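Local structure of endonuclease IV (3AAM) at residues L46-R58 with L94-V106. The protein cleaves phosphodiester bonds at apurinic or apyrimidinic sites in DNA as a metal-dependent repair endonuclease, and also has 3'-5' exonuclease activity. Numbering follows the deposited sequence.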
ATOM      1  N   LEU A  46     -17.035  -7.256 -11.559  1.00 13.74           N
ATOM      2  CA  LEU A  46     -17.548  -7.003 -10.221  1.00 15.26           C
ATOM      3  C   LEU A  46     -19.050  -6.749 -10.338  1.00 15.24           C
ATOM      4  O   LEU A  46     -19.470  -5.677 -10.766  1.00 15.64           O
ATOM      5  CB  LEU A  46     -16.847  -5.786  -9.619  1.00 15.65           C
ATOM      6  CG  LEU A  46     -17.007  -5.559  -8.117  1.00 15.72           C
ATOM      7  CD1 LEU A  46     -16.377  -6.723  -7.357  1.00 14.93           C
ATOM      8  CD2 LEU A  46     -16.338  -4.248  -7.730  1.00 15.97           C
ATOM      9  N   SER A  47     -19.849  -7.744  -9.962  1.00 16.29           N
ATOM     10  CA  SER A  47     -21.307  -7.646 -10.036  1.00 16.37           C
ATOM     11  C   SER A  47     -21.913  -6.761  -8.953  1.00 15.91           C
ATOM     12  O   SER A  47     -21.335  -6.587  -7.884  1.00 13.49           O
ATOM     13  CB  SER A  47     -21.927  -9.039  -9.927  1.00 16.76           C
ATOM     14  OG  SER A  47     -21.843  -9.516  -8.596  1.00 19.57           O
ATOM     15  N   PRO A  48     -23.099  -6.190  -9.218  1.00 15.51           N
ATOM     16  CA  PRO A  48     -23.758  -5.331  -8.230  1.00 14.83           C
ATOM     17  C   PRO A  48     -24.024  -6.079  -6.925  1.00 12.92           C
ATOM     18  O   PRO A  48     -23.969  -5.497  -5.840  1.00 13.69           O
ATOM     19  CB  PRO A  48     -25.045  -4.922  -8.940  1.00 15.31           C
ATOM     20  CG  PRO A  48     -24.618  -4.878 -10.379  1.00 15.46           C
ATOM     21  CD  PRO A  48     -23.812  -6.144 -10.507  1.00 15.87           C
ATOM     22  N   ALA A  49     -24.313  -7.374  -7.034  1.00 13.33           N
ATOM     23  CA  ALA A  49     -24.578  -8.191  -5.858  1.00 13.83           C
ATOM     24  C   ALA A  49     -23.319  -8.317  -5.010  1.00 13.17           C
ATOM     25  O   ALA A  49     -23.387  -8.274  -3.783  1.00 14.61           O
ATOM     26  CB  ALA A  49     -25.070  -9.568  -6.274  1.00 14.49           C
ATOM     27  N   GLU A  50     -22.170  -8.468  -5.662  1.00 12.75           N
ATOM     28  CA  GLU A  50     -20.916  -8.585  -4.928  1.00 12.89           C
ATOM     29  C   GLU A  50     -20.586  -7.246  -4.271  1.00 13.13           C
ATOM     30  O   GLU A  50     -20.080  -7.203  -3.149  1.00 11.69           O
ATOM     31  CB  GLU A  50     -19.769  -9.008  -5.853  1.00 13.89           C
ATOM     32  CG  GLU A  50     -18.547  -9.510  -5.082  1.00 18.35           C
ATOM     33  CD  GLU A  50     -17.456 -10.099  -5.967  1.00 20.32           C
ATOM     34  OE1 GLU A  50     -17.768 -10.925  -6.849  1.00 23.34           O
ATOM     35  OE2 GLU A  50     -16.275  -9.748  -5.766  1.00 23.38           O
ATOM     36  N   VAL A  51     -20.874  -6.151  -4.970  1.00 12.62           N
ATOM     37  CA  VAL A  51     -20.619  -4.824  -4.422  1.00 12.78           C
ATOM     38  C   VAL A  51     -21.451  -4.637  -3.155  1.00 12.04           C
ATOM     39  O   VAL A  51     -20.950  -4.173  -2.130  1.00 11.62           O
ATOM     40  CB  VAL A  51     -20.995  -3.715  -5.435  1.00 12.78           C
ATOM     41  CG1 VAL A  51     -20.761  -2.346  -4.821  1.00 12.39           C
ATOM     42  CG2 VAL A  51     -20.171  -3.868  -6.704  1.00 14.32           C
ATOM     43  N   GLU A  52     -22.728  -5.009  -3.230  1.00 12.33           N
ATOM     44  CA  GLU A  52     -23.633  -4.885  -2.092  1.00 12.99           C
ATOM     45  C   GLU A  52     -23.160  -5.733  -0.915  1.00 11.58           C
ATOM     46  O   GLU A  52     -23.201  -5.290   0.231  1.00 11.92           O
ATOM     47  CB  GLU A  52     -25.049  -5.308  -2.503  1.00 14.82           C
ATOM     48  CG  GLU A  52     -26.160  -5.011  -1.491  1.00 18.81           C
ATOM     49  CD  GLU A  52     -26.185  -5.967  -0.308  1.00 21.65           C
ATOM     50  OE1 GLU A  52     -26.007  -7.187  -0.514  1.00 19.40           O
ATOM     51  OE2 GLU A  52     -26.401  -5.499   0.832  1.00 23.85           O
ATOM     52  N   ALA A  53     -22.713  -6.950  -1.202  1.00 10.66           N
ATOM     53  CA  ALA A  53     -22.240  -7.850  -0.156  1.00 10.63           C
ATOM     54  C   ALA A  53     -20.992  -7.299   0.530  1.00 10.30           C
ATOM     55  O   ALA A  53     -20.882  -7.328   1.755  1.00 10.78           O
ATOM     56  CB  ALA A  53     -21.954  -9.227  -0.743  1.00 11.95           C
ATOM     57  N   PHE A  54     -20.059  -6.793  -0.268  1.00 11.52           N
ATOM     58  CA  PHE A  54     -18.816  -6.229   0.251  1.00 11.25           C
ATOM     59  C   PHE A  54     -19.115  -5.072   1.201  1.00 10.47           C
ATOM     60  O   PHE A  54     -18.641  -5.045   2.337  1.00 11.64           O
ATOM     61  CB  PHE A  54     -17.953  -5.727  -0.909  1.00 10.01           C
ATOM     62  CG  PHE A  54     -16.625  -5.164  -0.482  1.00 10.71           C
ATOM     63  CD1 PHE A  54     -15.524  -5.995  -0.313  1.00 10.94           C
ATOM     64  CD2 PHE A  54     -16.483  -3.807  -0.231  1.00 12.13           C
ATOM     65  CE1 PHE A  54     -14.299  -5.479   0.100  1.00  9.54           C
ATOM     66  CE2 PHE A  54     -15.263  -3.281   0.183  1.00 11.74           C
ATOM     67  CZ  PHE A  54     -14.169  -4.119   0.349  1.00 10.95           C
ATOM     68  N   ARG A  55     -19.900  -4.113   0.726  1.00 11.24           N
ATOM     69  CA  ARG A  55     -20.257  -2.959   1.538  1.00 11.91           C
ATOM     70  C   ARG A  55     -21.030  -3.340   2.796  1.00 12.21           C
ATOM     71  O   ARG A  55     -20.732  -2.853   3.882  1.00 11.71           O
ATOM     72  CB  ARG A  55     -21.081  -1.967   0.709  1.00 12.37           C
ATOM     73  CG  ARG A  55     -20.282  -1.206  -0.341  1.00 13.47           C
ATOM     74  CD  ARG A  55     -21.189  -0.301  -1.166  1.00 15.36           C
ATOM     75  NE  ARG A  55     -20.434   0.569  -2.064  1.00 15.53           N
ATOM     76  CZ  ARG A  55     -20.160   1.847  -1.815  1.00 14.27           C
ATOM     77  NH1 ARG A  55     -19.464   2.559  -2.689  1.00 15.29           N
ATOM     78  NH2 ARG A  55     -20.590   2.418  -0.697  1.00 18.31           N
ATOM     79  N   ALA A  56     -22.027  -4.207   2.649  1.00 11.93           N
ATOM     80  CA  ALA A  56     -22.838  -4.624   3.790  1.00 13.43           C
ATOM     81  C   ALA A  56     -22.003  -5.353   4.832  1.00 12.38           C
ATOM     82  O   ALA A  56     -22.133  -5.103   6.031  1.00 15.15           O
ATOM     83  CB  ALA A  56     -23.986  -5.509   3.320  1.00 12.30           C
ATOM     84  N   LEU A  57     -21.149  -6.263   4.375  1.00 13.56           N
ATOM     85  CA  LEU A  57     -20.298  -7.013   5.286  1.00 14.07           C
ATOM     86  C   LEU A  57     -19.315  -6.086   5.991  1.00 13.59           C
ATOM     87  O   LEU A  57     -19.102  -6.199   7.199  1.00 14.64           O
ATOM     88  CB  LEU A  57     -19.544  -8.109   4.525  1.00 14.17           C
ATOM     89  CG  LEU A  57     -20.380  -9.313   4.084  1.00 15.35           C
ATOM     90  CD1 LEU A  57     -19.597 -10.145   3.075  1.00 15.62           C
ATOM     91  CD2 LEU A  57     -20.750 -10.153   5.309  1.00 14.62           C
ATOM     92  N   ARG A  58     -18.724  -5.157   5.243  1.00 13.76           N
ATOM     93  CA  ARG A  58     -17.768  -4.225   5.828  1.00 15.53           C
ATOM     94  C   ARG A  58     -18.406  -3.345   6.894  1.00 15.59           C
ATOM     95  O   ARG A  58     -17.895  -3.221   8.005  1.00 16.56           O
ATOM     96  CB  ARG A  58     -17.156  -3.328   4.750  1.00 18.47           C
ATOM     97  CG  ARG A  58     -15.834  -3.819   4.201  1.00 22.72           C
ATOM     98  CD  ARG A  58     -14.810  -2.692   4.176  1.00 23.39           C
ATOM     99  NE  ARG A  58     -15.232  -1.578   3.332  1.00 21.89           N
ATOM    100  CZ  ARG A  58     -14.574  -0.425   3.224  1.00 23.63           C
ATOM    101  NH1 ARG A  58     -15.032   0.528   2.427  1.00 21.81           N
ATOM    102  NH2 ARG A  58     -13.464  -0.219   3.920  1.00 24.35           N
ATOM    103  N   LEU A  94      -9.018   2.024  -9.640  1.00  7.91           N
ATOM    104  CA  LEU A  94      -9.700   3.170  -9.046  1.00  7.49           C
ATOM    105  C   LEU A  94     -11.217   3.087  -9.194  1.00  7.46           C
ATOM    106  O   LEU A  94     -11.955   3.423  -8.270  1.00  9.23           O
ATOM    107  CB  LEU A  94      -9.178   4.461  -9.676  1.00  8.73           C
ATOM    108  CG  LEU A  94      -7.723   4.802  -9.349  1.00  7.12           C
ATOM    109  CD1 LEU A  94      -7.195   5.854 -10.308  1.00  9.12           C
ATOM    110  CD2 LEU A  94      -7.630   5.287  -7.911  1.00 10.22           C
ATOM    111  N   GLU A  95     -11.671   2.646 -10.364  1.00  7.56           N
ATOM    112  CA  GLU A  95     -13.095   2.507 -10.640  1.00  9.01           C
ATOM    113  C   GLU A  95     -13.704   1.427  -9.745  1.00  9.48           C
ATOM    114  O   GLU A  95     -14.795   1.604  -9.196  1.00 10.77           O
ATOM    115  CB  GLU A  95     -13.307   2.165 -12.118  1.00  9.97           C
ATOM    116  CG  GLU A  95     -13.019   3.334 -13.059  1.00 11.27           C
ATOM    117  CD  GLU A  95     -12.648   2.892 -14.463  1.00 14.88           C
ATOM    118  OE1 GLU A  95     -12.937   1.734 -14.827  1.00 15.86           O
ATOM    119  OE2 GLU A  95     -12.072   3.714 -15.211  1.00 13.99           O
ATOM    120  N   LYS A  96     -12.989   0.315  -9.594  1.00  8.41           N
ATOM    121  CA  LYS A  96     -13.460  -0.780  -8.757  1.00  9.23           C
ATOM    122  C   LYS A  96     -13.491  -0.319  -7.300  1.00 10.37           C
ATOM    123  O   LYS A  96     -14.436  -0.609  -6.566  1.00  9.73           O
ATOM    124  CB  LYS A  96     -12.549  -2.006  -8.927  1.00 10.87           C
ATOM    125  CG  LYS A  96     -12.615  -2.650 -10.320  1.00 12.57           C
ATOM    126  CD  LYS A  96     -13.905  -3.441 -10.503  1.00 12.11           C
ATOM    127  CE  LYS A  96     -14.221  -3.729 -11.976  1.00 12.99           C
ATOM    128  NZ  LYS A  96     -13.174  -4.504 -12.699  1.00 13.64           N
ATOM    129  N   ALA A  97     -12.464   0.417  -6.886  1.00  8.79           N
ATOM    130  CA  ALA A  97     -12.411   0.921  -5.519  1.00  8.77           C
ATOM    131  C   ALA A  97     -13.599   1.847  -5.248  1.00  9.03           C
ATOM    132  O   ALA A  97     -14.211   1.793  -4.180  1.00  9.13           O
ATOM    133  CB  ALA A  97     -11.099   1.666  -5.282  1.00  8.52           C
ATOM    134  N   ALA A  98     -13.928   2.697  -6.216  1.00  9.71           N
ATOM    135  CA  ALA A  98     -15.051   3.616  -6.051  1.00 10.47           C
ATOM    136  C   ALA A  98     -16.351   2.839  -5.858  1.00 11.01           C
ATOM    137  O   ALA A  98     -17.163   3.174  -4.997  1.00 12.19           O
ATOM    138  CB  ALA A  98     -15.164   4.543  -7.259  1.00 10.19           C
ATOM    139  N   LEU A  99     -16.544   1.801  -6.662  1.00 11.72           N
ATOM    140  CA  LEU A  99     -17.748   0.986  -6.559  1.00 11.66           C
ATOM    141  C   LEU A  99     -17.838   0.305  -5.199  1.00 11.37           C
ATOM    142  O   LEU A  99     -18.906   0.252  -4.586  1.00 12.23           O
ATOM    143  CB  LEU A  99     -17.765  -0.078  -7.659  1.00 13.34           C
ATOM    144  CG  LEU A  99     -18.090   0.386  -9.079  1.00 16.65           C
ATOM    145  CD1 LEU A  99     -17.857  -0.754 -10.057  1.00 16.94           C
ATOM    146  CD2 LEU A  99     -19.538   0.855  -9.139  1.00 19.69           C
ATOM    147  N   LEU A 100     -16.711  -0.207  -4.725  1.00 10.64           N
ATOM    148  CA  LEU A 100     -16.676  -0.901  -3.446  1.00 10.76           C
ATOM    149  C   LEU A 100     -16.674   0.013  -2.228  1.00 11.30           C
ATOM    150  O   LEU A 100     -16.921  -0.439  -1.117  1.00 12.43           O
ATOM    151  CB  LEU A 100     -15.456  -1.822  -3.391  1.00  8.67           C
ATOM    152  CG  LEU A 100     -15.500  -3.009  -4.358  1.00  9.51           C
ATOM    153  CD1 LEU A 100     -14.166  -3.738  -4.353  1.00 10.84           C
ATOM    154  CD2 LEU A 100     -16.631  -3.947  -3.948  1.00  8.03           C
ATOM    155  N   GLY A 101     -16.398   1.295  -2.434  1.00 11.51           N
ATOM    156  CA  GLY A 101     -16.354   2.218  -1.317  1.00 10.38           C
ATOM    157  C   GLY A 101     -15.010   2.155  -0.611  1.00 11.39           C
ATOM    158  O   GLY A 101     -14.885   2.565   0.544  1.00 12.86           O
ATOM    159  N   VAL A 102     -14.007   1.613  -1.300  1.00  9.83           N
ATOM    160  CA  VAL A 102     -12.654   1.510  -0.758  1.00 11.09           C
ATOM    161  C   VAL A 102     -12.023   2.894  -0.896  1.00 10.46           C
ATOM    162  O   VAL A 102     -11.963   3.443  -1.993  1.00 13.44           O
ATOM    163  CB  VAL A 102     -11.825   0.467  -1.537  1.00  9.76           C
ATOM    164  CG1 VAL A 102     -10.368   0.521  -1.100  1.00 11.68           C
ATOM    165  CG2 VAL A 102     -12.392  -0.933  -1.293  1.00 11.36           C
ATOM    166  N   GLU A 103     -11.544   3.452   0.210  1.00 13.07           N
ATOM    167  CA  GLU A 103     -10.982   4.797   0.182  1.00 14.14           C
ATOM    168  C   GLU A 103      -9.602   4.982  -0.436  1.00 13.10           C
ATOM    169  O   GLU A 103      -9.279   6.087  -0.870  1.00 13.29           O
ATOM    170  CB  GLU A 103     -10.973   5.388   1.596  1.00 18.17           C
ATOM    171  CG  GLU A 103     -10.629   6.874   1.635  1.00 26.23           C
ATOM    172  CD  GLU A 103     -10.736   7.467   3.026  1.00 29.19           C
ATOM    173  OE1 GLU A 103     -11.830   7.395   3.624  1.00 34.01           O
ATOM    174  OE2 GLU A 103      -9.726   8.007   3.522  1.00 34.10           O
ATOM    175  N   TYR A 104      -8.798   3.926  -0.499  1.00 12.02           N
ATOM    176  CA  TYR A 104      -7.450   4.057  -1.050  1.00 10.12           C
ATOM    177  C   TYR A 104      -7.025   3.008  -2.067  1.00  9.31           C
ATOM    178  O   TYR A 104      -7.393   1.840  -1.968  1.00  8.02           O
ATOM    179  CB  TYR A 104      -6.411   4.038   0.080  1.00 12.96           C
ATOM    180  CG  TYR A 104      -6.552   5.153   1.086  1.00 14.70           C
ATOM    181  CD1 TYR A 104      -6.322   6.476   0.721  1.00 16.43           C
ATOM    182  CD2 TYR A 104      -6.938   4.887   2.399  1.00 17.43           C
ATOM    183  CE1 TYR A 104      -6.478   7.515   1.638  1.00 18.38           C
ATOM    184  CE2 TYR A 104      -7.098   5.917   3.324  1.00 17.01           C
ATOM    185  CZ  TYR A 104      -6.867   7.227   2.934  1.00 17.95           C
ATOM    186  OH  TYR A 104      -7.040   8.254   3.834  1.00 21.05           O
ATOM    187  N   VAL A 105      -6.236   3.453  -3.040  1.00  7.94           N
ATOM    188  CA  VAL A 105      -5.652   2.584  -4.058  1.00  7.11           C
ATOM    189  C   VAL A 105      -4.168   2.940  -4.003  1.00  6.19           C
ATOM    190  O   VAL A 105      -3.811   4.115  -4.057  1.00  9.37           O
ATOM    191  CB  VAL A 105      -6.193   2.881  -5.480  1.00  6.04           C
ATOM    192  CG1 VAL A 105      -5.370   2.125  -6.522  1.00  9.67           C
ATOM    193  CG2 VAL A 105      -7.648   2.470  -5.572  1.00  8.30           C
ATOM    194  N   VAL A 106      -3.307   1.937  -3.874  1.00  6.13           N
ATOM    195  CA  VAL A 106      -1.871   2.183  -3.794  1.00  6.29           C
ATOM    196  C   VAL A 106      -1.138   1.521  -4.954  1.00  6.77           C
ATOM    197  O   VAL A 106      -1.458   0.396  -5.345  1.00  7.32           O
ATOM    198  CB  VAL A 106      -1.310   1.681  -2.432  1.00  7.89           C
ATOM    199  CG1 VAL A 106      -1.561   0.190  -2.276  1.00  7.43           C
ATOM    200  CG2 VAL A 106       0.168   1.998  -2.324  1.00  7.36           C
TER
HETATM  201  O   HOH W   1     -17.394  -0.692   1.484  1.00 17.43           O
HETATM  202  O   HOH W   2     -11.645   2.475   2.958  1.00 21.20           O
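Arg55 takes hold of the carbonyl of Leu99 side-on, NE and NH1 both pointing at one oxygen. The bond from Arg55 NE to Leu99 O is 3.0 Å long with an N-H...O angle of 151°, and the oxygen lies in the guanidinium plane. NH1 meets the same oxygen from well above the carbonyl plane, on the face that NE also uses. An extended chain from CG to NE carries the guanidinium to the C-terminal end of helix 82-100, where Leu100 O sits over one face. Gly101, with phi 82°, is the C' residue of a Schellman motif closing that helix, marked by Val102 N bonding to Ala97 O at 2.9 Å; Leu99 belongs to its last turn. Helices 48-60 and 82-100 are successive outer helices of the TIM barrel, their segment axes 60° apart. Between them, the side chains of Phe54 and Leu100 cross at about a right angle, Leu100 CD2 lying 3.7 Å from Phe54 CG. Leu46 CD2 packs 3.7 Å from Leu100 CG, while the Leu46 and Lys96 side chains run past each other in opposite senses; Lys96 NZ is salt-bridged to Asp92. Arg58, bent at chi2 and chi3, donates weakly from NH1 to Gly101 O (2.8 Å); NH2 bonds to Leu64 O.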